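Local coordinates for uncharacterized protein Atu2452 (Agrobacterium tumefaciens, PDB 2R8B), which is of unknown function but belongs to the alpha/beta hydrolase clan and probably acts as a hydrolase related to dienelactone hydrolase, at residues A[63-68]-A[84-89]; A[122-127]-A[152-157]; A[159-164]-A[179-184]; A[168-173]-A[242-247]; A[206-211]-A[223-228]. All blocks are in the same frame, centred on the assembly; numbering follows the deposited sequence.

Contact 1: A[63-68]-A[84-89]; sequences PLFVLL and RLLPQA
Pro63 meets Ala89 just before strand 64-68, where the two backbones come closest, with CA of Pro63 4.8 Å from CA of Ala89. The methyl CB of Ala89 lies 4.1 Å from ring atom CB of Pro63 and also near the carbonyl O of Pro63. Two residues on, Phe65 has the largest share of the contact. Its CB lies 4.2 Å from CB of Ala89. Its CG is anti to the backbone N (chi1 -161°), which points the ring at 84-89, where CD2 of Phe65 sits 3.6 Å from CD1 of Leu86. CE2 is almost as near, and the two side chains cross at about a right angle. CB of Leu85 approaches the ring at its edge, near the plane, 4.4 Å from CE2 of Phe65. On one face the ring has CG of Leu67, offset toward the rim. No hydrogen bond joins 63-68 to 84-89, so the contact is apolar packing. Within 84-89, Ala89 N bonds to Leu86 O and closes the turn. Strand 64-68, helix 75-85 and strand 90-94 form a beta-alpha-beta unit, and Pro63 and Phe65 bond through their backbones to strand 90-94. Phe65 and Leu85 also reach Leu244 of helix 234-244.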
# COMPACT_ATOMS: atom_id res chain seq x y z
N PRO A 63 9.08 11.52 -6.37
CA PRO A 63 7.91 10.74 -5.96
C PRO A 63 7.31 11.20 -4.64
O PRO A 63 8.01 11.79 -3.80
CB PRO A 63 8.46 9.32 -5.82
CG PRO A 63 9.66 9.30 -6.76
CD PRO A 63 10.26 10.67 -6.66
N LEU A 64 6.00 10.97 -4.52
CA LEU A 64 5.24 10.93 -3.28
C LEU A 64 5.28 9.48 -2.82
O LEU A 64 4.72 8.59 -3.46
CB LEU A 64 3.78 11.30 -3.54
CG LEU A 64 3.00 12.19 -2.58
CD1 LEU A 64 1.69 11.56 -2.30
CD2 LEU A 64 3.72 12.46 -1.26
N PHE A 65 5.95 9.22 -1.71
CA PHE A 65 6.04 7.87 -1.24
C PHE A 65 5.11 7.73 -0.05
O PHE A 65 5.39 8.29 1.01
CB PHE A 65 7.45 7.54 -0.82
CG PHE A 65 7.73 6.09 -0.76
CD1 PHE A 65 6.72 5.16 -0.89
CD2 PHE A 65 9.01 5.64 -0.58
CE1 PHE A 65 6.99 3.82 -0.85
CE2 PHE A 65 9.29 4.29 -0.54
CZ PHE A 65 8.30 3.38 -0.67
N VAL A 66 4.01 7.01 -0.20
CA VAL A 66 3.13 6.78 0.94
C VAL A 66 3.29 5.35 1.42
O VAL A 66 3.37 4.43 0.61
CB VAL A 66 1.66 7.21 0.64
CG1 VAL A 66 1.21 6.71 -0.69
CG2 VAL A 66 0.73 6.74 1.73
N LEU A 67 3.40 5.17 2.75
CA LEU A 67 3.67 3.86 3.34
C LEU A 67 2.69 3.62 4.44
O LEU A 67 2.48 4.47 5.30
CB LEU A 67 5.06 3.75 3.93
CG LEU A 67 6.28 4.19 3.12
CD1 LEU A 67 6.60 5.62 3.49
CD2 LEU A 67 7.45 3.28 3.45
N LEU A 68 2.13 2.42 4.43
CA LEU A 68 0.99 2.08 5.23
C LEU A 68 1.27 0.84 6.12
O LEU A 68 1.42 -0.27 5.62
CB LEU A 68 -0.15 1.85 4.26
CG LEU A 68 -0.33 3.04 3.32
CD1 LEU A 68 -1.25 2.73 2.17
CD2 LEU A 68 -0.88 4.17 4.11
N ARG A 84 15.14 6.06 3.80
CA ARG A 84 16.30 5.30 3.36
C ARG A 84 16.06 4.80 1.93
O ARG A 84 16.97 4.78 1.13
CB ARG A 84 16.50 4.11 4.31
CG ARG A 84 17.91 3.85 4.91
CD ARG A 84 18.08 2.30 5.27
NE ARG A 84 17.25 1.84 6.40
CZ ARG A 84 16.10 1.17 6.30
NH1 ARG A 84 15.60 0.86 5.10
NH2 ARG A 84 15.44 0.82 7.39
N LEU A 85 14.84 4.40 1.59
CA LEU A 85 14.65 3.85 0.26
C LEU A 85 14.66 4.85 -0.89
O LEU A 85 15.19 4.56 -1.95
CB LEU A 85 13.39 3.02 0.18
CG LEU A 85 13.65 1.59 0.59
CD1 LEU A 85 12.34 0.87 0.88
CD2 LEU A 85 14.44 0.93 -0.51
N LEU A 86 14.02 6.00 -0.72
CA LEU A 86 13.95 6.97 -1.80
C LEU A 86 14.45 8.28 -1.23
O LEU A 86 13.70 9.12 -0.68
CB LEU A 86 12.56 7.01 -2.44
CG LEU A 86 12.31 5.82 -3.38
CD1 LEU A 86 10.84 5.62 -3.67
CD2 LEU A 86 13.12 5.90 -4.68
N PRO A 87 15.75 8.46 -1.36
CA PRO A 87 16.50 9.35 -0.51
C PRO A 87 15.89 10.73 -0.59
O PRO A 87 16.09 11.56 0.29
CB PRO A 87 17.90 9.34 -1.15
CG PRO A 87 17.96 8.04 -1.92
CD PRO A 87 16.57 7.84 -2.42
N GLN A 88 15.15 10.98 -1.67
CA GLN A 88 14.69 12.33 -1.90
C GLN A 88 13.25 12.42 -2.35
O GLN A 88 12.81 13.45 -2.86
CB GLN A 88 15.64 13.09 -2.81
CG GLN A 88 15.83 12.59 -4.26
CD GLN A 88 16.50 13.76 -5.06
OE1 GLN A 88 17.63 13.63 -5.57
NE2 GLN A 88 15.81 14.94 -5.12
N ALA A 89 12.52 11.33 -2.12
CA ALA A 89 11.10 11.31 -2.37
C ALA A 89 10.51 12.13 -1.25
O ALA A 89 11.12 12.22 -0.18
CB ALA A 89 10.57 9.86 -2.32

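Contact 2: A[122-127]-A[152-157]. With SO4 (sulfate ion), chain C.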
# COMPACT_ATOMS: atom_id res chain seq x y z
N ARG A 122 -15.23 3.72 2.53
CA ARG A 122 -14.98 5.01 3.21
C ARG A 122 -13.50 5.37 3.23
O ARG A 122 -13.14 6.51 2.93
CB ARG A 122 -15.58 5.06 4.63
CG ARG A 122 -15.34 6.39 5.36
CD ARG A 122 -15.42 6.29 6.89
NE ARG A 122 -14.54 5.27 7.49
CZ ARG A 122 -13.19 5.28 7.50
NH1 ARG A 122 -12.50 6.25 6.91
NH2 ARG A 122 -12.52 4.30 8.10
N ALA A 123 -12.66 4.38 3.56
CA ALA A 123 -11.23 4.57 3.84
C ALA A 123 -10.44 4.72 2.56
O ALA A 123 -9.43 5.44 2.48
CB ALA A 123 -10.70 3.41 4.64
N THR A 124 -10.92 4.02 1.54
CA THR A 124 -10.33 4.09 0.21
C THR A 124 -10.52 5.49 -0.33
O THR A 124 -9.56 6.09 -0.80
CB THR A 124 -10.92 3.00 -0.69
OG1 THR A 124 -10.53 1.74 -0.15
CG2 THR A 124 -10.40 3.12 -2.12
N GLY A 125 -11.73 6.03 -0.18
CA GLY A 125 -12.03 7.40 -0.54
C GLY A 125 -11.24 8.42 0.25
O GLY A 125 -10.87 9.45 -0.31
N LYS A 126 -10.97 8.14 1.53
CA LYS A 126 -10.16 9.05 2.37
C LYS A 126 -8.69 9.04 1.94
O LYS A 126 -8.15 10.10 1.62
CB LYS A 126 -10.29 8.67 3.85
CG LYS A 126 -9.74 9.67 4.85
CD LYS A 126 -10.25 9.39 6.28
CE LYS A 126 -9.21 9.82 7.34
NZ LYS A 126 -9.76 10.03 8.72
N MSE A 127 -8.07 7.86 1.88
CA MSE A 127 -6.72 7.69 1.32
C MSE A 127 -6.47 8.37 -0.02
O MSE A 127 -5.51 9.14 -0.16
CB MSE A 127 -6.43 6.24 1.09
CG MSE A 127 -5.59 5.66 2.11
SE MSE A 127 -3.85 6.46 2.32
CE MSE A 127 -3.86 6.11 4.25
N ALA A 152 -1.21 -3.09 2.91
CA ALA A 152 -1.20 -3.45 1.49
C ALA A 152 -2.64 -3.58 1.01
O ALA A 152 -2.95 -3.44 -0.19
CB ALA A 152 -0.46 -4.71 1.27
N ASN A 153 -3.54 -3.85 1.96
CA ASN A 153 -4.93 -4.13 1.61
C ASN A 153 -5.68 -2.87 1.25
O ASN A 153 -6.43 -2.86 0.26
CB ASN A 153 -5.62 -4.93 2.72
CG ASN A 153 -4.96 -6.30 2.91
OD1 ASN A 153 -4.29 -6.81 2.01
ND2 ASN A 153 -5.12 -6.88 4.07
N ILE A 154 -5.45 -1.78 2.00
CA ILE A 154 -6.08 -0.50 1.68
C ILE A 154 -5.43 0.04 0.39
O ILE A 154 -6.07 0.67 -0.49
CB ILE A 154 -6.07 0.46 2.93
CG1 ILE A 154 -7.15 1.56 2.89
CG2 ILE A 154 -4.72 0.98 3.31
CD1 ILE A 154 -7.05 2.56 1.86
N LEU A 155 -4.17 -0.30 0.21
CA LEU A 155 -3.44 0.20 -0.93
C LEU A 155 -3.90 -0.56 -2.17
O LEU A 155 -4.15 0.04 -3.22
CB LEU A 155 -1.94 0.09 -0.68
CG LEU A 155 -0.97 0.43 -1.79
CD1 LEU A 155 -1.19 1.87 -2.35
CD2 LEU A 155 0.50 0.20 -1.33
N ALA A 156 -4.03 -1.88 -2.05
CA ALA A 156 -4.57 -2.67 -3.13
C ALA A 156 -5.93 -2.13 -3.56
O ALA A 156 -6.14 -1.90 -4.75
CB ALA A 156 -4.66 -4.02 -2.75
N ASN A 157 -6.86 -1.87 -2.63
CA ASN A 157 -8.20 -1.36 -3.03
C ASN A 157 -8.09 0.02 -3.75
O ASN A 157 -8.87 0.30 -4.71
CB ASN A 157 -9.17 -1.30 -1.84
CG ASN A 157 -10.65 -1.24 -2.28
OD1 ASN A 157 -11.15 -2.12 -3.00
ND2 ASN A 157 -11.37 -0.22 -1.82
S SO4 C . -6.72 -6.90 7.08
O1 SO4 C . -6.58 -5.98 5.96
O2 SO4 C . -6.01 -6.33 8.22
O3 SO4 C . -8.13 -6.97 7.44
O4 SO4 C . -6.16 -8.24 6.80
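Thr124 OG1 is held by two partners. The amide of Asn157 gives it a hydrogen from the facing helix, with ND2 of Asn157 2.7 Å from OG1 of Thr124. The bond is nearly straight (168°), and the oxygen lies in the amide plane. The second partner is the carbonyl O of Leu120, one turn earlier in the threonine's own helix. OG1 stands beside the backbone N of Thr124 (chi1 -65°), which suits this bond back along the helix. Thr124 and Asn157 are both buried, so the pair satisfies a polar hydroxyl inside the protein. The side chains of Thr124 and Asn157 cross at about a right angle.

The apolar half rests on Ile154. Its CG1 is anti to the backbone N (chi1 -157°), and CD1 beyond it makes the closer contacts with helix 117-138. CD1 of Ile154 lies 3.4 Å from CG of Met127, a selenomethionine, and 3.8 Å from the carbonyl O of Ala123. CB of Ala123 meets CG1 of Ile154 at 4.4 Å. The short helix segments cross at -78°.

Asn153 turns to a sulfate, probably from the crystallisation liquor. Its ND2 bonds to sulfate O1 at 2.6 Å, and Arg105 and Asn150 also hold the ion. Helix 150-161 begins within a probable nucleophile elbow (Gly147, Ser149, Gly151), whose residues Ile154 touches. A strand, a tight elbow and a helix in this order are characteristic of the alpha/beta hydrolase fold.

Contact 3: A[159-164]-A[179-184]; sequences LIEQPE and EPKISP
Ile160 and Pro180 form one of the two well-packed spots. CD1 of Ile160 lies 3.8 Å from CB of Pro180, and CG of the same proline is nearly as close. Ile160 is buried, and its CG1-CD1 branch is the one that meets the proline. The other spot is Pro163 against Ser183 and the carbonyl O of Pro184. CB of Pro163 lies 3.6 Å from the carbonyl O of Pro184, and CG of Pro163 is 3.8 Å from CB of Ser183.

The solvent side is looser. Lys181 bends at three torsions, and its CE comes 3.9 Å from CG2 of Ile160. Its ammonium group makes a long salt bridge, with NZ of Lys181 3.9 Å from OE1 of Glu161. The bridge is long and both residues are exposed, so it is probably weak. Glu164 only brushes the far end, with CG of Glu164 4.0 Å from the carbonyl O of Pro184. No hydrogen bond joins the two segments.

Gln162 is the first residue to leave helical geometry at the end of helix 150-161. Gln217 of helix 204-217 bonds to the carbonyl of Leu159 and weakly to that of Ser183. The segment 179-184 belongs to the connection between parallel strands 168-172 and 190-196. In many alpha/beta hydrolases a cap domain is inserted at this connection; here it is a loop laid against the end of the helix.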
# COMPACT_ATOMS: atom_id res chain seq x y z
N LEU A 159 -5.52 0.92 -5.73
CA LEU A 159 -5.14 0.43 -7.06
C LEU A 159 -6.33 -0.01 -7.90
O LEU A 159 -6.32 0.15 -9.13
CB LEU A 159 -4.22 -0.77 -6.92
CG LEU A 159 -2.93 -0.42 -6.17
CD1 LEU A 159 -2.02 -1.65 -6.08
CD2 LEU A 159 -2.18 0.77 -6.78
N ILE A 160 -7.33 -0.59 -7.23
CA ILE A 160 -8.56 -1.03 -7.88
C ILE A 160 -9.57 0.07 -8.16
O ILE A 160 -10.21 0.06 -9.21
CB ILE A 160 -9.23 -2.12 -7.04
CG1 ILE A 160 -8.45 -3.43 -7.20
CG2 ILE A 160 -10.64 -2.34 -7.48
CD1 ILE A 160 -8.52 -4.33 -5.97
N GLU A 161 -9.75 1.00 -7.22
CA GLU A 161 -10.84 1.97 -7.35
C GLU A 161 -10.38 3.24 -8.07
O GLU A 161 -11.19 3.94 -8.70
CB GLU A 161 -11.40 2.33 -5.98
CG GLU A 161 -11.94 1.14 -5.21
CD GLU A 161 -13.35 0.74 -5.66
OE1 GLU A 161 -13.67 -0.47 -5.78
OE2 GLU A 161 -14.17 1.66 -5.89
N GLN A 162 -9.09 3.54 -7.97
CA GLN A 162 -8.48 4.69 -8.64
C GLN A 162 -7.36 4.14 -9.46
O GLN A 162 -6.17 4.37 -9.14
CB GLN A 162 -7.88 5.63 -7.62
CG GLN A 162 -8.72 5.81 -6.38
CD GLN A 162 -9.79 6.84 -6.58
OE1 GLN A 162 -9.75 7.91 -5.98
NE2 GLN A 162 -10.75 6.55 -7.45
N PRO A 163 -7.70 3.37 -10.49
CA PRO A 163 -6.62 2.62 -11.10
C PRO A 163 -5.51 3.54 -11.65
O PRO A 163 -4.39 3.11 -11.87
CB PRO A 163 -7.34 1.79 -12.19
CG PRO A 163 -8.61 2.55 -12.47
CD PRO A 163 -9.00 3.15 -11.17
N GLU A 164 -5.81 4.83 -11.81
CA GLU A 164 -4.89 5.72 -12.47
C GLU A 164 -4.09 6.62 -11.54
O GLU A 164 -3.31 7.48 -11.99
CB GLU A 164 -5.59 6.48 -13.60
CG GLU A 164 -5.57 5.66 -14.89
CD GLU A 164 -6.01 6.41 -16.17
OE1 GLU A 164 -5.93 7.66 -16.21
OE2 GLU A 164 -6.40 5.73 -17.17
N GLU A 179 -13.65 -10.39 -5.61
CA GLU A 179 -13.11 -10.31 -6.96
C GLU A 179 -13.35 -8.91 -7.44
O GLU A 179 -14.51 -8.47 -7.53
CB GLU A 179 -13.79 -11.29 -7.92
CG GLU A 179 -13.63 -12.72 -7.51
CD GLU A 179 -14.40 -13.67 -8.42
OE1 GLU A 179 -15.42 -13.25 -9.02
OE2 GLU A 179 -13.96 -14.83 -8.54
N PRO A 180 -12.26 -8.20 -7.70
CA PRO A 180 -12.21 -6.82 -8.12
C PRO A 180 -12.79 -6.70 -9.49
O PRO A 180 -12.55 -7.56 -10.36
CB PRO A 180 -10.73 -6.57 -8.18
CG PRO A 180 -10.20 -7.58 -7.23
CD PRO A 180 -10.92 -8.76 -7.53
N LYS A 181 -13.60 -5.66 -9.67
CA LYS A 181 -14.03 -5.29 -11.01
C LYS A 181 -12.83 -4.56 -11.56
O LYS A 181 -12.12 -3.88 -10.82
CB LYS A 181 -15.33 -4.44 -11.04
CG LYS A 181 -15.71 -3.72 -9.72
CD LYS A 181 -14.65 -2.64 -9.19
CE LYS A 181 -14.47 -2.75 -7.65
NZ LYS A 181 -14.12 -4.14 -7.16
N ILE A 182 -12.59 -4.73 -12.86
CA ILE A 182 -11.31 -4.39 -13.45
C ILE A 182 -11.42 -3.13 -14.27
O ILE A 182 -12.17 -3.07 -15.24
CB ILE A 182 -10.75 -5.55 -14.32
CG1 ILE A 182 -10.58 -6.83 -13.47
CG2 ILE A 182 -9.42 -5.12 -15.03
CD1 ILE A 182 -9.72 -6.61 -12.17
N SER A 183 -10.67 -2.11 -13.88
CA SER A 183 -10.63 -0.93 -14.68
C SER A 183 -9.17 -0.70 -15.08
O SER A 183 -8.26 -1.08 -14.32
CB SER A 183 -11.22 0.22 -13.90
OG SER A 183 -11.88 1.06 -14.82
N PRO A 184 -8.91 -0.13 -16.28
CA PRO A 184 -7.52 -0.06 -16.72
C PRO A 184 -6.66 0.98 -15.97
O PRO A 184 -7.12 2.12 -15.72
CB PRO A 184 -7.64 0.30 -18.20
CG PRO A 184 -8.94 0.99 -18.32
CD PRO A 184 -9.84 0.42 -17.29

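Contact 4: A[168-173]-A[242-247]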
# COMPACT_ATOMS: atom_id res chain seq x y z
N ALA A 168 3.68 3.20 -8.91
CA ALA A 168 4.28 1.97 -8.41
C ALA A 168 3.68 1.59 -7.07
O ALA A 168 3.32 2.45 -6.28
CB ALA A 168 5.73 2.13 -8.26
N ALA A 169 3.57 0.30 -6.81
CA ALA A 169 3.06 -0.10 -5.51
C ALA A 169 3.73 -1.36 -5.03
O ALA A 169 3.94 -2.30 -5.81
CB ALA A 169 1.55 -0.27 -5.57
N VAL A 170 4.10 -1.42 -3.75
CA VAL A 170 4.51 -2.73 -3.30
C VAL A 170 3.56 -3.25 -2.27
O VAL A 170 3.22 -2.55 -1.30
CB VAL A 170 6.02 -2.85 -2.97
CG1 VAL A 170 6.75 -1.54 -3.14
CG2 VAL A 170 6.25 -3.49 -1.63
N LEU A 171 3.03 -4.44 -2.52
CA LEU A 171 2.08 -5.03 -1.60
C LEU A 171 2.73 -6.14 -0.79
O LEU A 171 3.11 -7.17 -1.33
CB LEU A 171 0.89 -5.56 -2.37
CG LEU A 171 0.24 -4.53 -3.32
CD1 LEU A 171 -0.84 -5.19 -4.12
CD2 LEU A 171 -0.32 -3.32 -2.59
N MSE A 172 2.89 -5.92 0.50
CA MSE A 172 3.53 -6.95 1.30
C MSE A 172 2.50 -7.80 2.02
O MSE A 172 1.83 -7.35 2.94
CB MSE A 172 4.55 -6.29 2.23
CG MSE A 172 5.51 -5.49 1.39
SE MSE A 172 6.98 -4.83 2.41
CE MSE A 172 8.33 -6.24 2.08
N HIS A 173 2.35 -9.04 1.56
CA HIS A 173 1.41 -9.93 2.15
C HIS A 173 0.03 -9.29 2.12
O HIS A 173 -0.53 -9.01 3.16
CB HIS A 173 1.84 -10.26 3.58
CG HIS A 173 3.16 -10.97 3.67
ND1 HIS A 173 3.27 -12.33 3.89
CD2 HIS A 173 4.42 -10.51 3.55
CE1 HIS A 173 4.54 -12.67 3.89
NE2 HIS A 173 5.26 -11.58 3.69
N GLY A 242 15.51 -3.73 -5.05
CA GLY A 242 15.64 -3.86 -6.50
C GLY A 242 14.46 -3.24 -7.26
O GLY A 242 14.67 -2.60 -8.30
N PHE A 243 13.24 -3.37 -6.74
CA PHE A 243 12.04 -2.90 -7.43
C PHE A 243 11.98 -1.37 -7.51
O PHE A 243 11.84 -0.80 -8.59
CB PHE A 243 10.78 -3.51 -6.80
CG PHE A 243 9.47 -2.99 -7.38
CD1 PHE A 243 8.92 -3.56 -8.52
CD2 PHE A 243 8.79 -1.94 -6.74
CE1 PHE A 243 7.70 -3.08 -9.04
CE2 PHE A 243 7.55 -1.44 -7.23
CZ PHE A 243 7.01 -1.99 -8.39
N LEU A 244 12.13 -0.69 -6.37
CA LEU A 244 12.06 0.77 -6.33
C LEU A 244 13.29 1.48 -6.80
O LEU A 244 13.30 2.73 -6.85
CB LEU A 244 11.78 1.23 -4.91
CG LEU A 244 10.47 0.77 -4.28
CD1 LEU A 244 10.58 1.06 -2.82
CD2 LEU A 244 9.21 1.39 -4.88
N ALA A 245 14.34 0.74 -7.14
CA ALA A 245 15.60 1.37 -7.61
C ALA A 245 15.36 2.10 -8.92
O ALA A 245 16.05 3.04 -9.23
CB ALA A 245 16.75 0.36 -7.74
N ALA A 246 14.36 1.69 -9.68
CA ALA A 246 13.99 2.36 -10.93
C ALA A 246 13.49 3.77 -10.70
O ALA A 246 13.43 4.55 -11.63
CB ALA A 246 12.92 1.55 -11.70
N TYR A 247 13.12 4.10 -9.46
CA TYR A 247 12.44 5.36 -9.17
C TYR A 247 13.38 6.41 -8.55
O TYR A 247 13.01 7.60 -8.43
CB TYR A 247 11.16 5.12 -8.35
CG TYR A 247 10.10 4.37 -9.15
CD1 TYR A 247 9.23 5.05 -10.01
CD2 TYR A 247 9.98 2.96 -9.09
CE1 TYR A 247 8.27 4.36 -10.79
CE2 TYR A 247 9.01 2.26 -9.86
CZ TYR A 247 8.16 2.97 -10.71
OH TYR A 247 7.21 2.32 -11.50
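Ala168 packs its methyl against two aromatic rings. CB of Ala168 lies 3.6 Å from CZ of Tyr247, with the hydroxyl O equally near, and 4.1 Å from CE2 of Phe243. It comes to both rings obliquely. Val170 adds a second aliphatic-aromatic contact, with CG1 of Val170 4.2 Å from CD2 of Phe243. These two side chains lie alongside each other, pointing opposite ways.

The purely aliphatic contact is again made by CG1 of Val170, which lies 4.2 Å from CD2 of Leu244. One methyl therefore meets both Phe243 and Leu244.

Backbone atoms take a small part. The carbonyl O of Ala169 approaches the Phe243 ring obliquely, 4.0 Å from CE2. No hydrogen bond joins 168-173 to 242-247. Within the second segment, Tyr247 N bonds to Leu244 O. The Phe243 ring also has a charged neighbour, Arg190, in a cation-pi interaction.

Ala168 and Val170 lie on one face of the central sheet, with helix 234-244 and the residues after it over them. Ala169 and Leu171 turn to the other face, against helix 150-161. Strand 168-172 bonds through its backbone to strand 143-148 on one side and strand 190-196 on the other. Just after the strand, His173 bonds to Glu236 and to Asp199, the probable acid of a Ser-His-Asp triad.

Contact 5: A[206-211]-A[223-228]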
# COMPACT_ATOMS: atom_id res chain seq x y z
N LEU A 206 -5.47 -16.69 -3.02
CA LEU A 206 -6.02 -15.34 -3.08
C LEU A 206 -4.97 -14.37 -3.52
O LEU A 206 -5.30 -13.42 -4.24
CB LEU A 206 -6.69 -14.88 -1.79
CG LEU A 206 -8.07 -15.50 -1.51
CD1 LEU A 206 -8.54 -15.02 -0.13
CD2 LEU A 206 -9.14 -15.23 -2.59
N THR A 207 -3.71 -14.58 -3.10
CA THR A 207 -2.59 -13.78 -3.62
C THR A 207 -2.44 -13.98 -5.12
O THR A 207 -2.27 -13.02 -5.86
CB THR A 207 -1.28 -14.24 -3.03
OG1 THR A 207 -1.30 -14.12 -1.61
CG2 THR A 207 -0.16 -13.43 -3.58
N LYS A 208 -2.51 -15.24 -5.55
CA LYS A 208 -2.27 -15.65 -6.92
C LYS A 208 -3.35 -14.91 -7.72
O LYS A 208 -3.11 -14.43 -8.82
CB LYS A 208 -2.45 -17.17 -6.99
CG LYS A 208 -1.55 -18.01 -7.91
CD LYS A 208 -0.23 -18.57 -7.29
CE LYS A 208 -0.25 -20.09 -6.89
NZ LYS A 208 -0.92 -21.15 -7.82
N ALA A 209 -4.53 -14.79 -7.13
CA ALA A 209 -5.69 -14.21 -7.82
C ALA A 209 -5.68 -12.69 -7.83
O ALA A 209 -5.99 -12.07 -8.82
CB ALA A 209 -6.98 -14.71 -7.24
N LEU A 210 -5.33 -12.08 -6.72
CA LEU A 210 -5.11 -10.64 -6.73
C LEU A 210 -4.09 -10.25 -7.84
O LEU A 210 -4.31 -9.32 -8.62
CB LEU A 210 -4.61 -10.22 -5.37
CG LEU A 210 -4.43 -8.71 -5.21
CD1 LEU A 210 -5.73 -7.93 -5.55
CD2 LEU A 210 -3.79 -8.34 -3.81
N GLU A 211 -2.98 -10.99 -7.87
CA GLU A 211 -1.99 -10.91 -8.93
C GLU A 211 -2.53 -10.80 -10.33
O GLU A 211 -2.16 -9.89 -11.08
CB GLU A 211 -1.12 -12.16 -8.91
CG GLU A 211 0.33 -11.84 -9.29
CD GLU A 211 1.01 -12.93 -10.07
OE1 GLU A 211 0.91 -14.11 -9.68
OE2 GLU A 211 1.66 -12.57 -11.07
N THR A 223 5.32 -11.11 -8.57
CA THR A 223 5.15 -11.63 -7.22
C THR A 223 6.41 -12.35 -6.82
O THR A 223 6.94 -13.13 -7.59
CB THR A 223 4.00 -12.59 -7.12
OG1 THR A 223 2.87 -12.01 -7.78
CG2 THR A 223 3.63 -12.82 -5.66
N VAL A 224 6.91 -12.06 -5.62
CA VAL A 224 8.07 -12.75 -5.10
C VAL A 224 7.55 -13.56 -3.92
O VAL A 224 6.93 -13.01 -3.02
CB VAL A 224 9.18 -11.72 -4.72
CG1 VAL A 224 10.29 -12.37 -3.89
CG2 VAL A 224 9.76 -11.04 -6.00
N TRP A 225 7.72 -14.87 -3.95
CA TRP A 225 7.23 -15.74 -2.88
C TRP A 225 8.34 -16.12 -1.92
O TRP A 225 9.49 -15.99 -2.23
CB TRP A 225 6.69 -17.03 -3.48
CG TRP A 225 5.47 -16.84 -4.33
CD1 TRP A 225 5.42 -16.68 -5.71
CD2 TRP A 225 4.11 -16.83 -3.88
NE1 TRP A 225 4.10 -16.57 -6.14
CE2 TRP A 225 3.28 -16.63 -5.03
CE3 TRP A 225 3.51 -16.95 -2.63
CZ2 TRP A 225 1.87 -16.55 -4.95
CZ3 TRP A 225 2.14 -16.85 -2.54
CH2 TRP A 225 1.32 -16.67 -3.71
N HIS A 226 8.00 -16.58 -0.74
CA HIS A 226 8.96 -17.33 0.05
C HIS A 226 8.17 -18.45 0.67
O HIS A 226 6.94 -18.31 0.79
CB HIS A 226 9.70 -16.46 1.09
CG HIS A 226 8.83 -15.79 2.12
ND1 HIS A 226 8.36 -16.44 3.24
CD2 HIS A 226 8.39 -14.51 2.22
CE1 HIS A 226 7.67 -15.60 3.98
NE2 HIS A 226 7.67 -14.42 3.38
N PRO A 227 8.84 -19.55 1.10
CA PRO A 227 8.07 -20.55 1.87
C PRO A 227 7.77 -19.78 3.15
O PRO A 227 8.17 -18.59 3.26
CB PRO A 227 9.08 -21.66 2.13
CG PRO A 227 10.45 -21.03 1.91
CD PRO A 227 10.29 -19.84 1.04
N GLY A 228 7.11 -20.32 4.15
CA GLY A 228 7.02 -19.41 5.34
C GLY A 228 5.76 -18.55 5.40
O GLY A 228 4.91 -18.64 4.51
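Trp225 presents the six-membered part of its indole to helix 204-217. Thr207 meets it tip to tip, with CG2 of Thr207 3.6 Å from CH2 of Trp225. CB of Thr207 is just as near the same ring atom. The side chains of Lys208 and Trp225 cross at about a right angle, with CD of Lys208 3.7 Å from CZ2 of Trp225. Relative to the ring plane, CG2 of Thr207 and CD of Lys208 both come in obliquely. One face has the methyl CG2 of Thr223, 3.7 Å above the plane and offset toward the rim.

Helix 204-217 is the crossover of the beta-alpha-beta unit between strands 190-196 and 220-226. The helix and strand segments run nearly antiparallel, at 169°, with axes 10.7 Å apart. Strand 220-226 is an outermost strand of the sheet, and the helix lies over one of its faces. Thr207, Glu211, Thr223 and Trp225 all touch strand 190-196 as well.

Thr223 faces the helix too. Its CG2 lies 4.4 Å from CG2 of Thr207, and its OG1 approaches the stem of Glu211. OG1 of Thr223 and OE1 of Glu211 are 3.4 Å apart, but the angle is poor and they are not hydrogen-bonded. The carboxylate of Glu211 has its main partner in Lys215, which forms a salt bridge to OE2. Lys208 NZ makes a weak hydrogen bond to Gln205.

Contacts 1, 2 and 3 come in series along the chain; contacts 3 and 4 alternate their segments. Contact 5 is nested inside the loop closed by contact 4. Contacts 1, 4 and 5 all reach the central sheet. Contacts 2 and 3 share helix 150-161, with centres about 12 Å apart. Contacts 1 and 4 have centres about 11 Å apart and touch through Phe65 and Leu86 against 242-247. Contacts 1 and 2 lie on opposite sides of the chain's centre but meet at Leu68. Contacts 4 and 5 touch where His173 packs on His226. Together they describe an alpha/beta hydrolase core with helices packed on both faces of one sheet.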